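Local coordinates for PH1570-like domain-containing protein (Pyrococcus horikoshii, PDB 2HQ4) that is of unknown function but folds, as a Ph1570-family protein, into a long antiparallel beta sheet packed with helices, at residues R139-I144 with K156-W161; D38-L43 with W70-E75; K87-T92 with I120-E125. One frame throughout, in Å; residues are numbered along the deposited sequence.

Contact 1 of 3, residues R139-I144 with K156-W161; sequences RGRLFI and KYIWKW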
loop_
_atom_site.group_PDB
_atom_site.type_symbol
_atom_site.label_atom_id
_atom_site.label_comp_id
_atom_site.label_asym_id
_atom_site.label_seq_id
_atom_site.Cartn_x
_atom_site.Cartn_y
_atom_site.Cartn_z
ATOM N N ARG A 139 -1.911 9.487 -6.898
ATOM C CA ARG A 139 -2.345 8.642 -8.002
ATOM C C ARG A 139 -3.695 8.045 -7.758
ATOM O O ARG A 139 -4.185 7.207 -8.541
ATOM C CB ARG A 139 -1.294 7.558 -8.254
ATOM C CG ARG A 139 -0.111 8.147 -8.928
ATOM C CD ARG A 139 1.052 7.162 -9.137
ATOM N NE ARG A 139 2.120 7.891 -9.811
ATOM C CZ ARG A 139 3.124 7.317 -10.470
ATOM N NH1 ARG A 139 3.189 6.017 -10.559
ATOM N NH2 ARG A 139 4.029 8.053 -11.074
ATOM N N GLY A 140 -4.334 8.519 -6.698
ATOM C CA GLY A 140 -5.688 8.123 -6.399
ATOM C C GLY A 140 -5.899 6.808 -5.679
ATOM O O GLY A 140 -6.937 6.148 -5.848
ATOM N N ARG A 141 -4.892 6.413 -4.903
ATOM C CA ARG A 141 -4.925 5.144 -4.185
ATOM C C ARG A 141 -4.862 5.451 -2.702
ATOM O O ARG A 141 -4.069 6.323 -2.256
ATOM C CB ARG A 141 -3.722 4.305 -4.592
ATOM C CG ARG A 141 -3.669 4.159 -6.104
ATOM C CD ARG A 141 -2.467 3.441 -6.532
ATOM N NE ARG A 141 -1.206 4.149 -6.296
ATOM C CZ ARG A 141 -0.085 3.729 -6.835
ATOM N NH1 ARG A 141 -0.144 2.658 -7.614
ATOM N NH2 ARG A 141 1.057 4.357 -6.643
ATOM N N LEU A 142 -5.714 4.765 -1.962
ATOM C CA LEU A 142 -5.755 4.864 -0.523
ATOM C C LEU A 142 -5.356 3.496 0.057
ATOM O O LEU A 142 -6.039 2.454 -0.195
ATOM C CB LEU A 142 -7.168 5.264 -0.085
ATOM C CG LEU A 142 -7.358 5.223 1.438
ATOM C CD1 LEU A 142 -6.694 6.476 2.131
ATOM C CD2 LEU A 142 -8.817 5.160 1.700
ATOM N N PHE A 143 -4.251 3.494 0.798
ATOM C CA PHE A 143 -3.767 2.289 1.471
ATOM C C PHE A 143 -4.199 2.341 2.930
ATOM O O PHE A 143 -4.189 3.431 3.537
ATOM C CB PHE A 143 -2.252 2.277 1.447
ATOM C CG PHE A 143 -1.664 2.239 0.068
ATOM C CD1 PHE A 143 -1.284 0.996 -0.506
ATOM C CD2 PHE A 143 -1.457 3.431 -0.648
ATOM C CE1 PHE A 143 -0.713 0.956 -1.817
ATOM C CE2 PHE A 143 -0.913 3.415 -1.936
ATOM C CZ PHE A 143 -0.527 2.148 -2.519
ATOM N N ILE A 144 -4.614 1.217 3.492
ATOM C CA ILE A 144 -4.906 1.169 4.935
ATOM C C ILE A 144 -4.046 0.025 5.431
ATOM O O ILE A 144 -3.856 -0.970 4.696
ATOM C CB ILE A 144 -6.426 1.052 5.308
ATOM C CG1 ILE A 144 -7.077 -0.232 4.775
ATOM C CG2 ILE A 144 -7.250 2.348 4.803
ATOM C CD1 ILE A 144 -8.542 -0.454 5.346
ATOM N N LYS A 156 7.939 3.605 -0.491
ATOM C CA LYS A 156 9.094 3.220 -1.329
ATOM C C LYS A 156 8.692 2.921 -2.799
ATOM O O LYS A 156 9.503 3.089 -3.726
ATOM C CB LYS A 156 9.780 2.015 -0.700
ATOM C CG LYS A 156 10.892 1.398 -1.518
ATOM C CD LYS A 156 11.593 0.265 -0.754
ATOM C CE LYS A 156 11.847 0.645 0.695
ATOM N NZ LYS A 156 12.582 -0.449 1.383
ATOM N N TYR A 157 7.445 2.508 -2.997
ATOM C CA TYR A 157 7.022 1.943 -4.284
ATOM C C TYR A 157 5.879 2.675 -4.954
ATOM O O TYR A 157 5.483 2.308 -6.084
ATOM C CB TYR A 157 6.638 0.476 -4.126
ATOM C CG TYR A 157 7.800 -0.368 -3.687
ATOM C CD1 TYR A 157 8.935 -0.484 -4.487
ATOM C CD2 TYR A 157 7.754 -1.069 -2.489
ATOM C CE1 TYR A 157 10.013 -1.276 -4.083
ATOM C CE2 TYR A 157 8.825 -1.858 -2.076
ATOM C CZ TYR A 157 9.937 -1.947 -2.874
ATOM O OH TYR A 157 10.980 -2.731 -2.460
ATOM N N ILE A 158 5.350 3.704 -4.306
ATOM C CA ILE A 158 4.124 4.319 -4.870
ATOM C C ILE A 158 4.374 5.179 -6.076
ATOM O O ILE A 158 3.411 5.628 -6.725
ATOM C CB ILE A 158 3.304 5.172 -3.866
ATOM C CG1 ILE A 158 4.166 6.293 -3.257
ATOM C CG2 ILE A 158 2.559 4.288 -2.879
ATOM C CD1 ILE A 158 3.339 7.265 -2.368
ATOM N N TRP A 159 5.644 5.447 -6.362
ATOM C CA TRP A 159 5.973 6.321 -7.501
ATOM C C TRP A 159 6.273 5.537 -8.741
ATOM O O TRP A 159 6.336 6.106 -9.822
ATOM C CB TRP A 159 7.137 7.243 -7.162
ATOM C CG TRP A 159 6.799 8.062 -6.011
ATOM C CD1 TRP A 159 7.383 8.022 -4.780
ATOM C CD2 TRP A 159 5.733 9.030 -5.931
ATOM N NE1 TRP A 159 6.764 8.920 -3.942
ATOM C CE2 TRP A 159 5.750 9.551 -4.620
ATOM C CE3 TRP A 159 4.778 9.514 -6.846
ATOM C CZ2 TRP A 159 4.840 10.532 -4.187
ATOM C CZ3 TRP A 159 3.866 10.495 -6.418
ATOM C CH2 TRP A 159 3.920 10.999 -5.103
ATOM N N LYS A 160 6.488 4.236 -8.563
ATOM C CA LYS A 160 6.917 3.342 -9.621
ATOM C C LYS A 160 5.794 2.738 -10.494
ATOM O O LYS A 160 6.078 2.251 -11.593
ATOM C CB LYS A 160 7.776 2.207 -9.039
ATOM C CG LYS A 160 9.276 2.416 -9.111
ATOM C CD LYS A 160 9.943 1.151 -9.693
ATOM C CE LYS A 160 11.470 1.118 -9.508
ATOM N NZ LYS A 160 11.864 1.144 -8.057
ATOM N N TRP A 161 4.532 2.761 -10.050
ATOM C CA TRP A 161 3.485 1.996 -10.777
ATOM C C TRP A 161 2.029 2.544 -10.864
ATOM O O TRP A 161 1.750 3.741 -10.679
ATOM C CB TRP A 161 3.492 0.537 -10.264
ATOM C CG TRP A 161 4.791 -0.201 -10.552
ATOM C CD1 TRP A 161 5.274 -0.560 -11.788
ATOM C CD2 TRP A 161 5.755 -0.670 -9.600
ATOM N NE1 TRP A 161 6.476 -1.213 -11.663
ATOM C CE2 TRP A 161 6.798 -1.293 -10.331
ATOM C CE3 TRP A 161 5.847 -0.619 -8.202
ATOM C CZ2 TRP A 161 7.915 -1.865 -9.708
ATOM C CZ3 TRP A 161 6.960 -1.176 -7.586
ATOM C CH2 TRP A 161 7.975 -1.800 -8.338
#
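The guanidinium of R139 lies with one face against CA of W159, which is offset toward the rim, and with its edge toward the carbonyl O of W161; the guanidinium of R141 has CZ of F143 over one face and the carbonyl end of I158 at its edge. Here the loop residue R139 and the start of inner strand 141-145 of the antiparallel sheet receive the irregular C-terminal tail that follows helix 150-155. Carbonyls of the coiled tail point at the two arginines, long cationic chains suited to such oxygens. R139 NH1 gives a weak hydrogen bond to W161 O (2.7 Å, bent to 130° at the hydrogen). The R139 chain, extended from CG to NE, reaches the tail, and NE is held by E125 in a salt bridge. R141 instead bends at chi3 (-67°), and its NE is paired with D137; its NH2 comes within 2.7 Å of I158 O, but at a poor angle for a hydrogen bond. Next to these polar groups the contact is apolar. I158 is beta-branched, and the branch that reaches F143 is CG2, anti to its own carbonyl carbon; it meets the ring obliquely, 3.7 Å from CE2.

Contact 2 of 3, residues D38-L43 with W70-E75; sequences DARKVL and WNIYLE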
loop_
_atom_site.group_PDB
_atom_site.type_symbol
_atom_site.label_atom_id
_atom_site.label_comp_id
_atom_site.label_asym_id
_atom_site.label_seq_id
_atom_site.Cartn_x
_atom_site.Cartn_y
_atom_site.Cartn_z
ATOM N N ASP A 38 -5.781 1.040 -8.924
ATOM C CA ASP A 38 -5.086 -0.233 -8.758
ATOM C C ASP A 38 -3.717 -0.005 -8.075
ATOM O O ASP A 38 -2.935 0.846 -8.496
ATOM C CB ASP A 38 -4.890 -0.855 -10.148
ATOM C CG ASP A 38 -4.389 -2.304 -10.106
ATOM O OD1 ASP A 38 -4.333 -2.933 -9.032
ATOM O OD2 ASP A 38 -4.020 -2.801 -11.178
ATOM N N ALA A 39 -3.465 -0.735 -6.996
ATOM C CA ALA A 39 -2.141 -0.687 -6.364
ATOM C C ALA A 39 -1.518 -2.071 -6.281
ATOM O O ALA A 39 -0.602 -2.292 -5.479
ATOM C CB ALA A 39 -2.239 -0.063 -4.985
ATOM N N ARG A 40 -1.979 -3.020 -7.093
ATOM C CA ARG A 40 -1.462 -4.397 -6.938
ATOM C C ARG A 40 0.051 -4.553 -7.102
ATOM O O ARG A 40 0.674 -5.356 -6.402
ATOM C CB ARG A 40 -2.272 -5.421 -7.740
ATOM C CG ARG A 40 -3.648 -5.790 -7.043
ATOM C CD ARG A 40 -4.658 -6.441 -8.021
ATOM N NE ARG A 40 -4.572 -5.786 -9.332
ATOM C CZ ARG A 40 -4.856 -6.377 -10.486
ATOM N NH1 ARG A 40 -5.264 -7.645 -10.494
ATOM N NH2 ARG A 40 -4.710 -5.711 -11.622
ATOM N N LYS A 41 0.656 -3.785 -8.005
ATOM C CA LYS A 41 2.103 -3.874 -8.188
ATOM C C LYS A 41 2.908 -3.302 -6.989
ATOM O O LYS A 41 4.013 -3.738 -6.711
ATOM C CB LYS A 41 2.527 -3.202 -9.516
ATOM C CG LYS A 41 2.104 -3.988 -10.798
ATOM C CD LYS A 41 2.743 -3.318 -12.036
ATOM C CE LYS A 41 2.188 -3.899 -13.359
ATOM N NZ LYS A 41 2.889 -3.226 -14.507
ATOM N N VAL A 42 2.371 -2.282 -6.322
ATOM C CA VAL A 42 2.974 -1.830 -5.052
ATOM C C VAL A 42 2.940 -2.980 -4.027
ATOM O O VAL A 42 3.940 -3.271 -3.356
ATOM C CB VAL A 42 2.232 -0.569 -4.477
ATOM C CG1 VAL A 42 2.852 -0.152 -3.119
ATOM C CG2 VAL A 42 2.314 0.561 -5.491
ATOM N N LEU A 43 1.818 -3.683 -3.943
ATOM C CA LEU A 43 1.720 -4.784 -2.987
ATOM C C LEU A 43 2.704 -5.921 -3.359
ATOM O O LEU A 43 3.393 -6.502 -2.490
ATOM C CB LEU A 43 0.259 -5.245 -2.891
ATOM C CG LEU A 43 -0.583 -4.552 -1.780
ATOM C CD1 LEU A 43 -0.527 -3.027 -1.801
ATOM C CD2 LEU A 43 -1.986 -5.049 -1.928
ATOM N N TRP A 70 -2.889 -12.671 -9.013
ATOM C CA TRP A 70 -3.412 -11.418 -9.538
ATOM C C TRP A 70 -3.332 -11.292 -11.074
ATOM O O TRP A 70 -3.811 -10.301 -11.637
ATOM C CB TRP A 70 -2.689 -10.233 -8.896
ATOM C CG TRP A 70 -3.154 -9.919 -7.493
ATOM C CD1 TRP A 70 -4.417 -10.055 -6.984
ATOM C CD2 TRP A 70 -2.356 -9.388 -6.441
ATOM N NE1 TRP A 70 -4.450 -9.641 -5.665
ATOM C CE2 TRP A 70 -3.196 -9.228 -5.310
ATOM C CE3 TRP A 70 -1.007 -9.033 -6.340
ATOM C CZ2 TRP A 70 -2.730 -8.717 -4.090
ATOM C CZ3 TRP A 70 -0.541 -8.528 -5.106
ATOM C CH2 TRP A 70 -1.410 -8.393 -4.005
ATOM N N ASN A 71 -2.715 -12.291 -11.718
ATOM C CA ASN A 71 -2.425 -12.299 -13.167
ATOM C C ASN A 71 -1.694 -11.022 -13.601
ATOM O O ASN A 71 -2.144 -10.265 -14.468
ATOM C CB ASN A 71 -3.709 -12.561 -13.991
ATOM C CG ASN A 71 -3.406 -12.818 -15.492
ATOM O OD1 ASN A 71 -2.337 -13.329 -15.841
ATOM N ND2 ASN A 71 -4.332 -12.424 -16.366
ATOM N N ILE A 72 -0.554 -10.774 -12.974
ATOM C CA ILE A 72 0.196 -9.572 -13.224
ATOM C C ILE A 72 1.619 -9.936 -13.647
ATOM O O ILE A 72 2.236 -10.824 -13.062
ATOM C CB ILE A 72 0.223 -8.665 -11.961
ATOM C CG1 ILE A 72 -1.127 -8.000 -11.752
ATOM C CG2 ILE A 72 1.279 -7.563 -12.089
ATOM C CD1 ILE A 72 -1.193 -7.209 -10.426
ATOM N N TYR A 73 2.112 -9.243 -14.668
ATOM C CA TYR A 73 3.489 -9.360 -15.114
ATOM C C TYR A 73 4.356 -8.325 -14.416
ATOM O O TYR A 73 4.105 -7.114 -14.490
ATOM C CB TYR A 73 3.588 -9.238 -16.657
ATOM C CG TYR A 73 4.948 -9.619 -17.200
ATOM C CD1 TYR A 73 5.266 -10.956 -17.482
ATOM C CD2 TYR A 73 5.940 -8.642 -17.412
ATOM C CE1 TYR A 73 6.555 -11.319 -17.974
ATOM C CE2 TYR A 73 7.220 -8.984 -17.891
ATOM C CZ TYR A 73 7.524 -10.323 -18.174
ATOM O OH TYR A 73 8.801 -10.657 -18.659
ATOM N N LEU A 74 5.379 -8.795 -13.716
ATOM C CA LEU A 74 6.308 -7.888 -13.048
ATOM C C LEU A 74 7.607 -8.595 -12.728
ATOM O O LEU A 74 7.627 -9.540 -11.956
ATOM C CB LEU A 74 5.692 -7.330 -11.753
ATOM C CG LEU A 74 6.451 -6.182 -11.077
ATOM C CD1 LEU A 74 6.610 -4.958 -12.005
ATOM C CD2 LEU A 74 5.788 -5.770 -9.729
ATOM N N GLU A 75 8.703 -8.110 -13.284
ATOM C CA GLU A 75 9.998 -8.763 -13.124
ATOM C C GLU A 75 10.657 -8.309 -11.827
ATOM O O GLU A 75 10.704 -7.113 -11.553
ATOM C CB GLU A 75 10.893 -8.415 -14.331
ATOM C CG GLU A 75 10.476 -9.093 -15.649
ATOM C CD GLU A 75 10.602 -10.603 -15.581
ATOM O OE1 GLU A 75 11.708 -11.092 -15.279
ATOM O OE2 GLU A 75 9.597 -11.309 -15.815
HETATM O O HOH W 1 -4.590 -8.323 -13.893
#
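R40 enters the contact at its CB, which packs 3.4 Å from CD1 of I72. Next, CG lies over the centre of the W70 indole, 3.8 Å above its plane. CD continues across the same ring as a CH-pi contact, 3.8 Å from the centroid of the five-membered ring and 10° off its normal. A bend at chi3 (-39°) then sets NE, which gives a 2.9 Å hydrogen bond to D38 OD1, while NH2 bonds D38 OD2 at 3.0 Å: a side-on salt bridge, one nitrogen to each oxygen, both within the guanidinium plane. The same OD1 also accepts from the backbone N of R40, on the opposite face of the carboxylate, closing an Asx turn just ahead of helix 40-55. Clamped so, the guanidinium presents one face to I72 CD1, which sits over its centre, and its plane stands 61° from the indole. At the tip NH1 lies 3.2 Å from W70 O, and a water that donates to this carbonyl is weakly bonded to NH2. Arginine fits because its methylenes can pack on an aromatic face while the guanidinium stays paired with a carboxylate.

Beside it, the extended K41 chain lays CG against CG2 of I72, and L74 CD2 approaches K41 CB. One turn on from R40, L43 CB meets W70 CH2, crossing at about a right angle. Just after helix 61-70, N71 leaves helical geometry with a Schellman motif; W70 NE1 bonds F19 O. Segment 70-75 runs past the first turn of helix 40-55; the N-cap A39 and V42 rest on strand 141-145, L43 on strand 30-36.

Contact 3 of 3, residues K87-T92 with I120-E125; sequences KPIKFT and IYKTKE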
loop_
_atom_site.group_PDB
_atom_site.type_symbol
_atom_site.label_atom_id
_atom_site.label_comp_id
_atom_site.label_asym_id
_atom_site.label_seq_id
_atom_site.Cartn_x
_atom_site.Cartn_y
_atom_site.Cartn_z
ATOM N N LYS A 87 8.632 16.402 0.491
ATOM C CA LYS A 87 8.511 17.745 1.084
ATOM C C LYS A 87 7.263 18.050 1.908
ATOM O O LYS A 87 6.182 18.285 1.347
ATOM C CB LYS A 87 8.648 18.795 -0.021
ATOM C CG LYS A 87 9.808 18.540 -0.985
ATOM C CD LYS A 87 9.978 19.714 -1.945
ATOM C CE LYS A 87 11.174 19.514 -2.870
ATOM N NZ LYS A 87 11.583 20.826 -3.488
ATOM N N PRO A 88 7.420 18.061 3.245
ATOM C CA PRO A 88 6.336 18.311 4.195
ATOM C C PRO A 88 5.751 19.717 4.088
ATOM O O PRO A 88 6.477 20.668 3.803
ATOM C CB PRO A 88 6.994 18.082 5.560
ATOM C CG PRO A 88 8.449 18.204 5.321
ATOM C CD PRO A 88 8.701 17.775 3.919
ATOM N N ILE A 89 4.439 19.828 4.270
ATOM C CA ILE A 89 3.751 21.114 4.257
ATOM C C ILE A 89 3.629 21.580 5.705
ATOM O O ILE A 89 3.149 20.845 6.579
ATOM C CB ILE A 89 2.359 21.037 3.557
ATOM C CG1 ILE A 89 2.489 20.525 2.120
ATOM C CG2 ILE A 89 1.667 22.396 3.547
ATOM C CD1 ILE A 89 3.373 21.387 1.229
ATOM N N LYS A 90 4.108 22.790 5.967
ATOM C CA LYS A 90 4.123 23.317 7.331
ATOM C C LYS A 90 2.711 23.667 7.768
ATOM O O LYS A 90 2.341 23.421 8.910
ATOM C CB LYS A 90 5.055 24.536 7.452
ATOM C CG LYS A 90 6.553 24.244 7.220
ATOM C CD LYS A 90 7.043 23.037 8.040
ATOM C CE LYS A 90 8.416 22.552 7.563
ATOM N NZ LYS A 90 8.447 22.214 6.100
ATOM N N PHE A 91 1.939 24.231 6.837
ATOM C CA PHE A 91 0.531 24.569 7.045
ATOM C C PHE A 91 -0.244 24.360 5.753
ATOM O O PHE A 91 0.085 24.942 4.713
ATOM C CB PHE A 91 0.384 26.027 7.496
ATOM C CG PHE A 91 -1.038 26.532 7.505
ATOM C CD1 PHE A 91 -1.885 26.251 8.586
ATOM C CD2 PHE A 91 -1.528 27.306 6.446
ATOM C CE1 PHE A 91 -3.210 26.728 8.611
ATOM C CE2 PHE A 91 -2.851 27.789 6.457
ATOM C CZ PHE A 91 -3.693 27.501 7.544
ATOM N N THR A 92 -1.270 23.519 5.825
ATOM C CA THR A 92 -2.147 23.278 4.682
ATOM C C THR A 92 -3.529 23.873 4.962
ATOM O O THR A 92 -4.079 23.682 6.052
ATOM C CB THR A 92 -2.206 21.749 4.278
ATOM O OG1 THR A 92 -3.266 21.523 3.343
ATOM C CG2 THR A 92 -2.413 20.850 5.482
ATOM N N ILE A 120 0.963 15.950 5.667
ATOM C CA ILE A 120 0.756 16.262 4.265
ATOM C C ILE A 120 2.060 16.648 3.604
ATOM O O ILE A 120 2.849 17.427 4.182
ATOM C CB ILE A 120 -0.310 17.406 4.058
ATOM C CG1 ILE A 120 -1.585 17.164 4.892
ATOM C CG2 ILE A 120 -0.622 17.592 2.569
ATOM C CD1 ILE A 120 -2.346 15.824 4.607
ATOM N N TYR A 121 2.301 16.102 2.409
ATOM C CA TYR A 121 3.494 16.419 1.650
ATOM C C TYR A 121 3.121 16.889 0.249
ATOM O O TYR A 121 2.141 16.399 -0.334
ATOM C CB TYR A 121 4.442 15.222 1.537
ATOM C CG TYR A 121 4.871 14.567 2.840
ATOM C CD1 TYR A 121 6.132 14.833 3.410
ATOM C CD2 TYR A 121 4.032 13.642 3.480
ATOM C CE1 TYR A 121 6.537 14.190 4.597
ATOM C CE2 TYR A 121 4.403 13.015 4.664
ATOM C CZ TYR A 121 5.652 13.294 5.221
ATOM O OH TYR A 121 5.997 12.629 6.364
ATOM N N LYS A 122 3.883 17.826 -0.299
ATOM C CA LYS A 122 3.683 18.195 -1.701
ATOM C C LYS A 122 4.660 17.414 -2.581
ATOM O O LYS A 122 5.860 17.351 -2.312
ATOM C CB LYS A 122 3.812 19.705 -1.921
ATOM C CG LYS A 122 3.189 20.191 -3.258
ATOM C CD LYS A 122 3.346 21.704 -3.490
ATOM C CE LYS A 122 2.291 22.530 -2.747
ATOM N NZ LYS A 122 2.219 23.951 -3.214
ATOM N N THR A 123 4.132 16.787 -3.620
ATOM C CA THR A 123 4.958 16.071 -4.565
ATOM C C THR A 123 4.763 16.664 -5.964
ATOM O O THR A 123 3.895 17.531 -6.175
ATOM C CB THR A 123 4.638 14.568 -4.583
ATOM O OG1 THR A 123 3.478 14.351 -5.374
ATOM C CG2 THR A 123 4.402 14.007 -3.164
ATOM N N LYS A 124 5.537 16.165 -6.927
ATOM C CA LYS A 124 5.405 16.637 -8.297
ATOM C C LYS A 124 4.063 16.268 -8.894
ATOM O O LYS A 124 3.736 16.730 -9.956
ATOM C CB LYS A 124 6.561 16.118 -9.163
ATOM C CG LYS A 124 7.837 16.964 -8.974
ATOM C CD LYS A 124 9.031 16.506 -9.834
ATOM C CE LYS A 124 10.279 17.378 -9.567
ATOM N NZ LYS A 124 11.529 16.764 -10.144
ATOM N N GLU A 125 3.291 15.436 -8.207
ATOM C CA GLU A 125 2.026 14.952 -8.755
ATOM C C GLU A 125 0.780 15.400 -7.983
ATOM O O GLU A 125 -0.350 15.012 -8.335
ATOM C CB GLU A 125 2.072 13.426 -8.863
ATOM C CG GLU A 125 3.167 12.968 -9.794
ATOM C CD GLU A 125 3.225 11.484 -9.975
ATOM O OE1 GLU A 125 2.250 10.798 -9.676
ATOM O OE2 GLU A 125 4.270 10.982 -10.427
HETATM O O HOH W 2 1.167 18.222 7.459
HETATM O O HOH W 3 3.897 17.874 6.737
#
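K87 and I89 supply the two backbone bonds that join this edge of the antiparallel sheet: K122 N to K87 O and I89 N to I120 O, each 2.9 Å long. Between them P88 faces Y121 as a non-hydrogen-bonded antiparallel pair, with CA atoms 4.3 Å apart. Proline, lacking an N-H, suits a position whose nitrogen is not needed for pairing. Strand 87-88 is short and lies outermost in the sheet, beside strand 119-123.

P88 and Y121 point to one face, where the pyrrolidine lies obliquely against the phenol, CD 3.9 Å from CD1; the ring turns its edge to the carbonyl carbon of K87. On the other side of the strand I89 sends CD1 to CB of K122, 3.6 Å away, so that the aliphatic base of the lysine packs while the chain beyond, with chi3 -81° turning CE aside, is directed off the contact. Further along, T92 CG2 meets I120 CG1, the side chains crossing at about a right angle.

Outside this shell, two waters prolong the strand pairing where the backbones part. One donates to both I89 O and I120 O; the other accepts from I120 N and donates weakly to I89 O. Strand 126-130 lies beside 119-123 in the sheet, its Y127 and A129 touching I120. At the strand's end, T123 OG1 accepts from E125 N at 3.0 Å, with 160° at the hydrogen, in an ST turn.

Overall arrangement
From the N terminus, contact 2 is met first: segment 70-75 returns to the start of helix 40-55, closing a loop made largely of that helix and helix 61-70. Contact 3 follows: from strand 87-88 at the sheet's edge the chain passes through helix 94-107 and returns on strand 119-123. Contact 1 comes last, bringing the tail after helix 150-155 back to strand 141-145. The three lie in series, none nesting or crossing. Contact 1 touches both others: F143 packs on A39, and R139 is salt-bridged to E125, at the end of segment 120-125. Contacts 2 and 3 stay apart, nearest atoms about 11 Å, and contact 1 stands between them: W161 of the tail packs on K41, and W159 on T123.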